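Local coordinates for periplasmic solute binding protein (Candidatus liberibacter, PDB 4CL2) that binds manganese or zinc in the periplasm and probably delivers it for uptake into the cell, as other solute-binding proteins of family 9 do, at residues K165-T170 against G183-Y188; A107-T112 against G173-L178; I21-V26 against E137-E142. All coordinates share one frame; numbering follows the deposited sequence.

Interaction 1 (K165-T170 against G183-Y188); sequences KRWFVT and GFKSLY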
loop_
_atom_site.group_PDB
_atom_site.type_symbol
_atom_site.label_atom_id
_atom_site.label_comp_id
_atom_site.label_asym_id
_atom_site.label_seq_id
_atom_site.Cartn_x
_atom_site.Cartn_y
_atom_site.Cartn_z
ATOM N N LYS A 165 -22.769 -0.787 9.455
ATOM C CA LYS A 165 -21.504 -1.235 10.013
ATOM C C LYS A 165 -20.399 -1.124 8.979
ATOM O O LYS A 165 -19.288 -1.653 9.194
ATOM C CB LYS A 165 -21.625 -2.669 10.553
ATOM C CG LYS A 165 -22.389 -2.776 11.865
ATOM C CD LYS A 165 -22.750 -4.219 12.196
ATOM C CE LYS A 165 -23.702 -4.313 13.376
ATOM N NZ LYS A 165 -24.314 -5.665 13.483
ATOM N N ARG A 166 -20.678 -0.430 7.863
ATOM C CA ARG A 166 -19.716 -0.328 6.779
ATOM C C ARG A 166 -18.710 0.857 6.945
ATOM O O ARG A 166 -18.707 1.844 6.215
ATOM C CB ARG A 166 -20.410 -0.288 5.441
ATOM C CG ARG A 166 -21.171 -1.616 5.174
ATOM C CD ARG A 166 -22.179 -1.527 4.022
ATOM N NE ARG A 166 -21.441 -1.500 2.814
ATOM C CZ ARG A 166 -21.088 -2.551 2.038
ATOM N NH1 ARG A 166 -21.468 -3.791 2.224
ATOM N NH2 ARG A 166 -20.335 -2.265 1.040
ATOM N N TRP A 167 -17.870 0.692 7.925
ATOM C CA TRP A 167 -16.862 1.693 8.318
ATOM C C TRP A 167 -15.554 0.996 8.474
ATOM O O TRP A 167 -15.485 -0.061 9.141
ATOM C CB TRP A 167 -17.205 2.287 9.658
ATOM C CG TRP A 167 -18.366 3.175 9.619
ATOM C CD1 TRP A 167 -19.649 2.856 9.896
ATOM C CD2 TRP A 167 -18.353 4.550 9.287
ATOM N NE1 TRP A 167 -20.438 3.934 9.731
ATOM C CE2 TRP A 167 -19.666 4.996 9.348
ATOM C CE3 TRP A 167 -17.353 5.443 8.933
ATOM C CZ2 TRP A 167 -20.018 6.313 9.094
ATOM C CZ3 TRP A 167 -17.701 6.756 8.679
ATOM C CH2 TRP A 167 -19.012 7.171 8.749
ATOM N N PHE A 168 -14.507 1.581 7.908
ATOM C CA PHE A 168 -13.116 1.111 8.109
ATOM C C PHE A 168 -12.481 2.250 8.926
ATOM O O PHE A 168 -12.351 3.354 8.389
ATOM C CB PHE A 168 -12.325 0.962 6.841
ATOM C CG PHE A 168 -12.727 -0.188 5.981
ATOM C CD1 PHE A 168 -13.364 -1.310 6.509
ATOM C CD2 PHE A 168 -12.461 -0.139 4.621
ATOM C CE1 PHE A 168 -13.710 -2.348 5.648
ATOM C CE2 PHE A 168 -12.814 -1.186 3.786
ATOM C CZ PHE A 168 -13.437 -2.283 4.317
ATOM N N VAL A 169 -12.163 1.991 10.185
ATOM C CA VAL A 169 -11.594 3.035 11.107
ATOM C C VAL A 169 -10.186 2.658 11.585
ATOM O O VAL A 169 -9.965 1.614 12.147
ATOM C CB VAL A 169 -12.491 3.271 12.319
ATOM C CG1 VAL A 169 -11.964 4.406 13.221
ATOM C CG2 VAL A 169 -13.902 3.594 11.836
ATOM N N THR A 170 -9.251 3.501 11.246
ATOM C CA THR A 170 -7.847 3.171 11.404
ATOM C C THR A 170 -7.155 4.370 12.036
ATOM O O THR A 170 -7.798 5.386 12.335
ATOM C CB THR A 170 -7.155 2.848 10.096
ATOM O OG1 THR A 170 -7.335 3.954 9.230
ATOM C CG2 THR A 170 -7.715 1.605 9.451
ATOM N N GLY A 183 -16.844 -0.102 -1.190
ATOM C CA GLY A 183 -18.043 0.602 -0.818
ATOM C C GLY A 183 -18.281 0.769 0.675
ATOM O O GLY A 183 -19.377 0.566 1.171
ATOM N N PHE A 184 -17.229 1.142 1.391
ATOM C CA PHE A 184 -17.275 1.403 2.838
ATOM C C PHE A 184 -16.930 2.870 3.058
ATOM O O PHE A 184 -16.296 3.537 2.220
ATOM C CB PHE A 184 -16.260 0.511 3.596
ATOM C CG PHE A 184 -16.762 -0.854 3.876
ATOM C CD1 PHE A 184 -17.093 -1.691 2.793
ATOM C CD2 PHE A 184 -16.860 -1.361 5.156
ATOM C CE1 PHE A 184 -17.578 -2.968 2.992
ATOM C CE2 PHE A 184 -17.373 -2.633 5.359
ATOM C CZ PHE A 184 -17.727 -3.433 4.291
ATOM N N LYS A 185 -17.304 3.373 4.211
ATOM C CA LYS A 185 -16.820 4.710 4.636
ATOM C C LYS A 185 -15.560 4.565 5.492
ATOM O O LYS A 185 -15.384 3.514 6.071
ATOM C CB LYS A 185 -17.914 5.370 5.459
ATOM C CG LYS A 185 -19.174 5.683 4.642
ATOM C CD LYS A 185 -20.437 5.374 5.461
ATOM C CE LYS A 185 -20.877 3.909 5.330
ATOM N NZ LYS A 185 -21.721 3.486 6.483
ATOM N N SER A 186 -14.643 5.540 5.501
ATOM C CA SER A 186 -13.344 5.415 6.273
ATOM C C SER A 186 -13.362 6.623 7.270
ATOM O O SER A 186 -13.996 7.718 7.055
ATOM C CB SER A 186 -11.971 5.306 5.415
ATOM O OG SER A 186 -10.906 4.287 5.839
ATOM N N LEU A 187 -12.746 6.374 8.397
ATOM C CA LEU A 187 -12.487 7.372 9.430
ATOM C C LEU A 187 -11.096 7.047 9.918
ATOM O O LEU A 187 -10.702 5.883 9.904
ATOM C CB LEU A 187 -13.429 7.239 10.601
ATOM C CG LEU A 187 -14.689 8.070 10.766
ATOM C CD1 LEU A 187 -15.240 7.706 12.148
ATOM C CD2 LEU A 187 -14.378 9.562 10.696
ATOM N N TYR A 188 -10.340 8.084 10.270
ATOM C CA TYR A 188 -8.965 7.879 10.699
ATOM C C TYR A 188 -8.509 9.052 11.528
ATOM O O TYR A 188 -9.180 10.095 11.586
ATOM C CB TYR A 188 -8.005 7.577 9.549
ATOM C CG TYR A 188 -8.117 8.524 8.396
ATOM C CD1 TYR A 188 -7.463 9.744 8.414
ATOM C CD2 TYR A 188 -8.953 8.225 7.306
ATOM C CE1 TYR A 188 -7.588 10.632 7.340
ATOM C CE2 TYR A 188 -9.097 9.114 6.254
ATOM C CZ TYR A 188 -8.397 10.267 6.249
ATOM O OH TYR A 188 -8.566 11.112 5.175
HETATM O O HOH W 1 -8.147 4.668 6.394
#
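F184 lies between R166 and F168, with R166 CB over one face of its ring and F168 CZ over the opposite face. The two phenyl rings form an offset stack, planes 12° and centroids 4.4 Å apart. Outward along R166, CB sits 3.9 Å from the F184 ring centroid. CG continues past F184 CE2 and CZ. The bend at chi3 (74°) places NE 3.4 Å from G183 O, a weak hydrogen bond. F184 CE1 lies over one face of the guanidinium, whose plane is turned 38° from the ring; NH2 is its nearest atom, at 3.5 Å. NH2 donates to G183 O at 3.0 Å; this oxygen lies in the guanidinium plane, while NH2 stands above the carbonyl plane. NH2 also forms a salt bridge with E159 OE1.

Strands 167-170 and 185-188 run parallel and are joined by helix 176-182, a beta-alpha-beta unit. R166 O accepts from K185 N, K185 O from F168 N, and F168 O from L187 N.

W167, V169, K185 and L187 share one face of the sheet. K185 CB packs over the six-membered ring of W167. K185 NZ reaches its five-membered ring off-centre, a cation-pi contact 4.0 Å from the centroid.

Interaction 2 (A107-T112 against G173-L178); sequences AWMSLT and GCLVYL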
loop_
_atom_site.group_PDB
_atom_site.type_symbol
_atom_site.label_atom_id
_atom_site.label_comp_id
_atom_site.label_asym_id
_atom_site.label_seq_id
_atom_site.Cartn_x
_atom_site.Cartn_y
_atom_site.Cartn_z
ATOM N N ALA A 107 -2.678 3.664 -2.352
ATOM C CA ALA A 107 -3.547 3.123 -3.442
ATOM C C ALA A 107 -3.432 1.615 -3.552
ATOM O O ALA A 107 -4.374 0.967 -4.090
ATOM C CB ALA A 107 -3.141 3.774 -4.772
ATOM N N TRP A 108 -2.356 1.020 -3.050
ATOM C CA TRP A 108 -2.179 -0.426 -3.096
ATOM C C TRP A 108 -3.120 -1.271 -2.230
ATOM O O TRP A 108 -3.186 -2.466 -2.437
ATOM C CB TRP A 108 -0.716 -0.839 -2.791
ATOM C CG TRP A 108 -0.274 -0.440 -1.412
ATOM C CD1 TRP A 108 -0.507 -1.142 -0.255
ATOM C CD2 TRP A 108 0.349 0.780 -1.023
ATOM N NE1 TRP A 108 -0.004 -0.443 0.834
ATOM C CE2 TRP A 108 0.499 0.748 0.387
ATOM C CE3 TRP A 108 0.814 1.904 -1.726
ATOM C CZ2 TRP A 108 1.131 1.761 1.090
ATOM C CZ3 TRP A 108 1.440 2.914 -1.046
ATOM C CH2 TRP A 108 1.601 2.863 0.375
ATOM N N MET A 109 -3.829 -0.603 -1.319
ATOM C CA MET A 109 -4.760 -1.289 -0.403
ATOM C C MET A 109 -6.137 -1.377 -1.079
ATOM O O MET A 109 -7.051 -0.640 -0.768
ATOM C CB MET A 109 -4.867 -0.604 0.948
ATOM C CG MET A 109 -3.585 -0.578 1.731
ATOM S SD MET A 109 -2.887 -2.174 2.116
ATOM C CE MET A 109 -4.205 -2.977 3.045
ATOM N N SER A 110 -6.210 -2.194 -2.118
ATOM C CA SER A 110 -7.372 -2.267 -2.976
ATOM C C SER A 110 -7.149 -3.423 -3.944
ATOM O O SER A 110 -6.070 -3.603 -4.516
ATOM C CB SER A 110 -7.595 -0.958 -3.754
ATOM O OG SER A 110 -8.300 -1.081 -4.981
ATOM N N LEU A 111 -8.210 -4.163 -4.171
ATOM C CA LEU A 111 -8.170 -5.313 -5.091
ATOM C C LEU A 111 -8.119 -4.775 -6.521
ATOM O O LEU A 111 -7.315 -5.223 -7.328
ATOM C CB LEU A 111 -9.394 -6.253 -4.850
ATOM C CG LEU A 111 -9.531 -7.401 -5.902
ATOM C CD1 LEU A 111 -8.288 -8.219 -5.861
ATOM C CD2 LEU A 111 -10.759 -8.197 -5.441
ATOM N N THR A 112 -8.954 -3.807 -6.852
ATOM C CA THR A 112 -8.945 -3.225 -8.189
ATOM C C THR A 112 -7.588 -2.643 -8.468
ATOM O O THR A 112 -7.008 -2.817 -9.559
ATOM C CB THR A 112 -9.995 -2.114 -8.315
ATOM O OG1 THR A 112 -11.286 -2.694 -8.080
ATOM C CG2 THR A 112 -9.947 -1.491 -9.643
ATOM N N GLY A 173 -4.631 7.192 7.750
ATOM C CA GLY A 173 -5.659 7.023 6.662
ATOM C C GLY A 173 -5.207 6.056 5.590
ATOM O O GLY A 173 -5.141 6.394 4.385
ATOM N N CYS A 174 -4.941 4.824 5.980
ATOM C CA CYS A 174 -4.330 3.854 5.107
ATOM C C CYS A 174 -5.337 3.044 4.290
ATOM O O CYS A 174 -4.914 2.291 3.450
ATOM C CB CYS A 174 -3.470 2.895 5.950
ATOM S SG CYS A 174 -4.335 2.088 7.295
ATOM N N LEU A 175 -6.617 3.135 4.612
ATOM C CA LEU A 175 -7.623 2.252 3.954
ATOM C C LEU A 175 -8.570 3.015 3.082
ATOM O O LEU A 175 -9.613 2.444 2.642
ATOM C CB LEU A 175 -8.460 1.401 4.949
ATOM C CG LEU A 175 -7.652 0.431 5.808
ATOM C CD1 LEU A 175 -8.560 -0.360 6.742
ATOM C CD2 LEU A 175 -6.740 -0.489 5.018
ATOM N N VAL A 176 -8.274 4.272 2.753
ATOM C CA VAL A 176 -9.245 5.072 2.010
ATOM C C VAL A 176 -9.511 4.477 0.615
ATOM O O VAL A 176 -10.667 4.547 0.142
ATOM C CB VAL A 176 -8.890 6.539 1.916
ATOM C CG1 VAL A 176 -8.826 7.130 3.321
ATOM C CG2 VAL A 176 -7.566 6.773 1.183
ATOM N N TYR A 177 -8.484 3.944 -0.026
ATOM C CA TYR A 177 -8.684 3.246 -1.308
ATOM C C TYR A 177 -9.420 1.916 -1.201
ATOM O O TYR A 177 -10.234 1.577 -2.116
ATOM C CB TYR A 177 -7.386 3.089 -2.053
ATOM C CG TYR A 177 -6.757 4.413 -2.470
ATOM C CD1 TYR A 177 -5.882 5.116 -1.597
ATOM C CD2 TYR A 177 -7.018 4.984 -3.710
ATOM C CE1 TYR A 177 -5.313 6.329 -1.974
ATOM C CE2 TYR A 177 -6.451 6.179 -4.083
ATOM C CZ TYR A 177 -5.576 6.864 -3.212
ATOM O OH TYR A 177 -5.044 8.065 -3.624
ATOM N N LEU A 178 -9.174 1.135 -0.140
ATOM C CA LEU A 178 -9.964 -0.042 0.140
ATOM C C LEU A 178 -11.451 0.298 0.313
ATOM O O LEU A 178 -12.340 -0.394 -0.172
ATOM C CB LEU A 178 -9.455 -0.775 1.366
ATOM C CG LEU A 178 -9.999 -2.178 1.548
ATOM C CD1 LEU A 178 -9.533 -3.052 0.403
ATOM C CD2 LEU A 178 -9.576 -2.759 2.868
#
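A107 packs its backbone against the ring of Y177. Both segments lead into helices: S110 is the N-cap of helix 111-128, and L175 is the N-cap of helix 176-182, the helix of a beta-alpha-beta unit. The contact is fully buried, so its looser side is still protein interior and not solvent.

The tight part lies at A107 CA, the M109 backbone and the base of its side chain. A107 CA stands over the face of the Y177 ring, 3.7 Å from its centroid, in a CH-pi contact. The Y177 hydroxyl is hydrogen-bonded to N104 O and I91 N, which holds the far end of the ring. M109 O comes within 2.8 Å of L178 N, but the angle is too poor for a hydrogen bond. L178 CB is also close to this oxygen, at 3.2 Å. M109 CB and CG rest on C174 O, with CG the nearer at 3.6 Å.

The looser part is confined to the ends of side chains. The M109 chain bends at chi2 (-60°) and chi3 (-59°), and its methyl CE ends 4.1 Å from L175 CD2. A107 CB is 4.1 Å from Y177 CE2.

The metal site is close by. H106, which directly precedes A107, binds the manganese ion, as does E172, which directly precedes G173. S110 touches the other segment through carbon, with CB 4.0 Å from Y177 O. Its OG is hydrogen-bonded instead to N113 N and to D181 OD2.

Interaction 3 (I21-V26 against E137-E142); sequences IAKDLV and ELNARE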
loop_
_atom_site.group_PDB
_atom_site.type_symbol
_atom_site.label_atom_id
_atom_site.label_comp_id
_atom_site.label_asym_id
_atom_site.label_seq_id
_atom_site.Cartn_x
_atom_site.Cartn_y
_atom_site.Cartn_z
ATOM N N ILE A 21 6.138 -10.484 -11.290
ATOM C CA ILE A 21 5.937 -10.334 -12.722
ATOM C C ILE A 21 7.207 -10.723 -13.486
ATOM O O ILE A 21 7.129 -11.314 -14.548
ATOM C CB ILE A 21 5.438 -8.918 -13.057
ATOM C CG1 ILE A 21 4.088 -8.596 -12.324
ATOM C CG2 ILE A 21 5.298 -8.690 -14.549
ATOM C CD1 ILE A 21 3.902 -7.125 -12.115
ATOM N N ALA A 22 8.381 -10.371 -12.959
ATOM C CA ALA A 22 9.603 -10.584 -13.698
ATOM C C ALA A 22 10.223 -11.948 -13.463
ATOM O O ALA A 22 10.895 -12.467 -14.334
ATOM C CB ALA A 22 10.582 -9.524 -13.323
ATOM N N LYS A 23 9.976 -12.558 -12.317
ATOM C CA LYS A 23 10.527 -13.865 -11.968
ATOM C C LYS A 23 11.964 -14.055 -12.371
ATOM O O LYS A 23 12.313 -15.024 -13.051
ATOM C CB LYS A 23 9.725 -14.966 -12.563
ATOM C CG LYS A 23 8.337 -14.982 -12.054
ATOM C CD LYS A 23 7.633 -16.144 -12.687
ATOM C CE LYS A 23 6.543 -16.647 -11.775
ATOM N NZ LYS A 23 6.386 -18.104 -12.040
ATOM N N ASP A 24 12.794 -13.145 -11.967
ATOM C CA ASP A 24 14.260 -13.378 -12.304
ATOM C C ASP A 24 14.712 -13.145 -13.754
ATOM O O ASP A 24 15.934 -13.282 -14.032
ATOM C CB ASP A 24 14.801 -14.741 -11.834
ATOM C CG ASP A 24 14.632 -14.968 -10.331
ATOM O OD1 ASP A 24 14.782 -14.027 -9.514
ATOM O OD2 ASP A 24 14.373 -16.120 -9.960
ATOM N N LEU A 25 13.816 -12.671 -14.640
ATOM C CA LEU A 25 14.250 -12.162 -15.919
ATOM C C LEU A 25 15.063 -10.898 -15.826
ATOM O O LEU A 25 15.849 -10.614 -16.684
ATOM C CB LEU A 25 13.068 -11.930 -16.850
ATOM C CG LEU A 25 12.331 -13.240 -17.164
ATOM C CD1 LEU A 25 10.981 -12.846 -17.749
ATOM C CD2 LEU A 25 13.113 -14.141 -18.105
ATOM N N VAL A 26 14.797 -10.128 -14.779
ATOM C CA VAL A 26 15.552 -8.934 -14.396
ATOM C C VAL A 26 15.904 -9.042 -12.916
ATOM O O VAL A 26 15.288 -9.817 -12.169
ATOM C CB VAL A 26 14.789 -7.624 -14.653
ATOM C CG1 VAL A 26 14.344 -7.540 -16.088
ATOM C CG2 VAL A 26 13.645 -7.420 -13.665
ATOM N N GLU A 137 3.867 -11.187 -19.909
ATOM C CA GLU A 137 2.404 -11.280 -20.154
ATOM C C GLU A 137 1.827 -12.436 -19.342
ATOM O O GLU A 137 0.819 -12.282 -18.623
ATOM C CB GLU A 137 2.100 -11.402 -21.648
ATOM C CG GLU A 137 0.624 -11.128 -22.005
ATOM C CD GLU A 137 0.327 -9.641 -22.100
ATOM O OE1 GLU A 137 0.800 -9.013 -23.092
ATOM O OE2 GLU A 137 -0.350 -9.132 -21.193
ATOM N N LEU A 138 2.436 -13.605 -19.479
ATOM C CA LEU A 138 1.959 -14.772 -18.752
ATOM C C LEU A 138 2.065 -14.566 -17.261
ATOM O O LEU A 138 1.130 -14.833 -16.472
ATOM C CB LEU A 138 2.703 -16.020 -19.233
ATOM C CG LEU A 138 2.575 -17.215 -18.241
ATOM C CD1 LEU A 138 1.206 -17.786 -18.418
ATOM C CD2 LEU A 138 3.668 -18.241 -18.548
ATOM N N ASN A 139 3.225 -14.056 -16.821
ATOM C CA ASN A 139 3.471 -13.886 -15.391
ATOM C C ASN A 139 2.515 -12.906 -14.744
ATOM O O ASN A 139 2.043 -13.135 -13.617
ATOM C CB ASN A 139 4.909 -13.436 -15.109
ATOM C CG ASN A 139 5.959 -14.459 -15.523
ATOM O OD1 ASN A 139 5.661 -15.645 -15.735
ATOM N ND2 ASN A 139 7.241 -14.012 -15.616
ATOM N N ALA A 140 2.218 -11.816 -15.457
ATOM C CA ALA A 140 1.318 -10.802 -14.963
ATOM C C ALA A 140 -0.103 -11.408 -14.791
ATOM O O ALA A 140 -0.783 -11.099 -13.805
ATOM C CB ALA A 140 1.263 -9.604 -15.889
ATOM N N ARG A 141 -0.545 -12.198 -15.767
ATOM C CA ARG A 141 -1.887 -12.807 -15.659
ATOM C C ARG A 141 -1.919 -13.801 -14.481
ATOM O O ARG A 141 -2.812 -13.778 -13.676
ATOM C CB ARG A 141 -2.328 -13.438 -16.935
ATOM C CG ARG A 141 -3.692 -14.139 -16.858
ATOM C CD ARG A 141 -3.592 -15.623 -16.453
ATOM N NE ARG A 141 -2.936 -16.352 -17.462
ATOM C CZ ARG A 141 -2.547 -17.627 -17.336
ATOM N NH1 ARG A 141 -2.761 -18.257 -16.173
ATOM N NH2 ARG A 141 -1.936 -18.206 -18.291
ATOM N N GLU A 142 -0.911 -14.668 -14.403
ATOM C CA GLU A 142 -0.842 -15.602 -13.277
ATOM C C GLU A 142 -0.893 -14.912 -11.969
ATOM O O GLU A 142 -1.556 -15.362 -11.024
ATOM C CB GLU A 142 0.396 -16.507 -13.359
ATOM C CG GLU A 142 0.266 -17.553 -14.460
ATOM C CD GLU A 142 1.456 -18.493 -14.568
ATOM O OE1 GLU A 142 2.550 -18.147 -14.043
ATOM O OE2 GLU A 142 1.289 -19.534 -15.233
#
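N139 ND2 donates to I21 O at 2.9 Å, the one hydrogen bond between the two segments. The N-H...O angle is 153°. The oxygen lies close to the amide plane of N139, while ND2 stands above the carbonyl plane of I21. With N139 CG anti to the carbonyl carbon (chi1 -64°), CG comes to 3.5 Å from I21 O. N139 CB also rests against I21 O, at 3.1 Å.

K23 lies across the same amide. Its CB, CG and CD all pass ND2, and CD is the nearest of them at 3.6 Å. CD is also near N139 OD1, at 3.7 Å. The K23 chain is extended beyond CG. Its NZ ends 4.3 Å from E142 OE1, which is beyond a salt bridge; any attraction between the two charges is probably modest.

The contact joins the C-terminal end of helix 12-22 to the side of the long helix 133-158. After helix 12-22 the chain makes a type I' beta turn from A22 to L25. K23, the first residue past the helix to leave helical angles, has positive phi, as does D24. A22 O accepts from L25 N at 2.9 Å, which closes the turn. D24 OD1, in the turn, accepts from Q19 NE2. Within helix 133-158, E142 N donates to L138 O, and A140 O accepts from S144 OG.

Beside the polar group, I21 CG2 meets A140 CB at 4.3 Å. I21 also touches I118, I121 and L125 of helix 111-128.

How the interactions relate
Interactions 1 and 2 are neighbours, with centres 12 Å apart. Interaction 1 pairs the two strands of a beta-alpha-beta unit, and interaction 2 packs against the start of its helix, 176-182. They touch directly: T170 CG2 packs on L175 CD1 at 3.5 Å. Interaction 3 is remote, 34 Å between centres from interaction 1 and 24 Å from interaction 2. It lies across the chain's centre from interaction 1. Helix 111-128 starts in interaction 2; helix 133-158, next in the chain, carries interaction 3 and then leads to strand 167-170 of interaction 1. The segments of interaction 2 alternate with those of both others. Interaction 2 adjoins the manganese site; interaction 3 lies away from it.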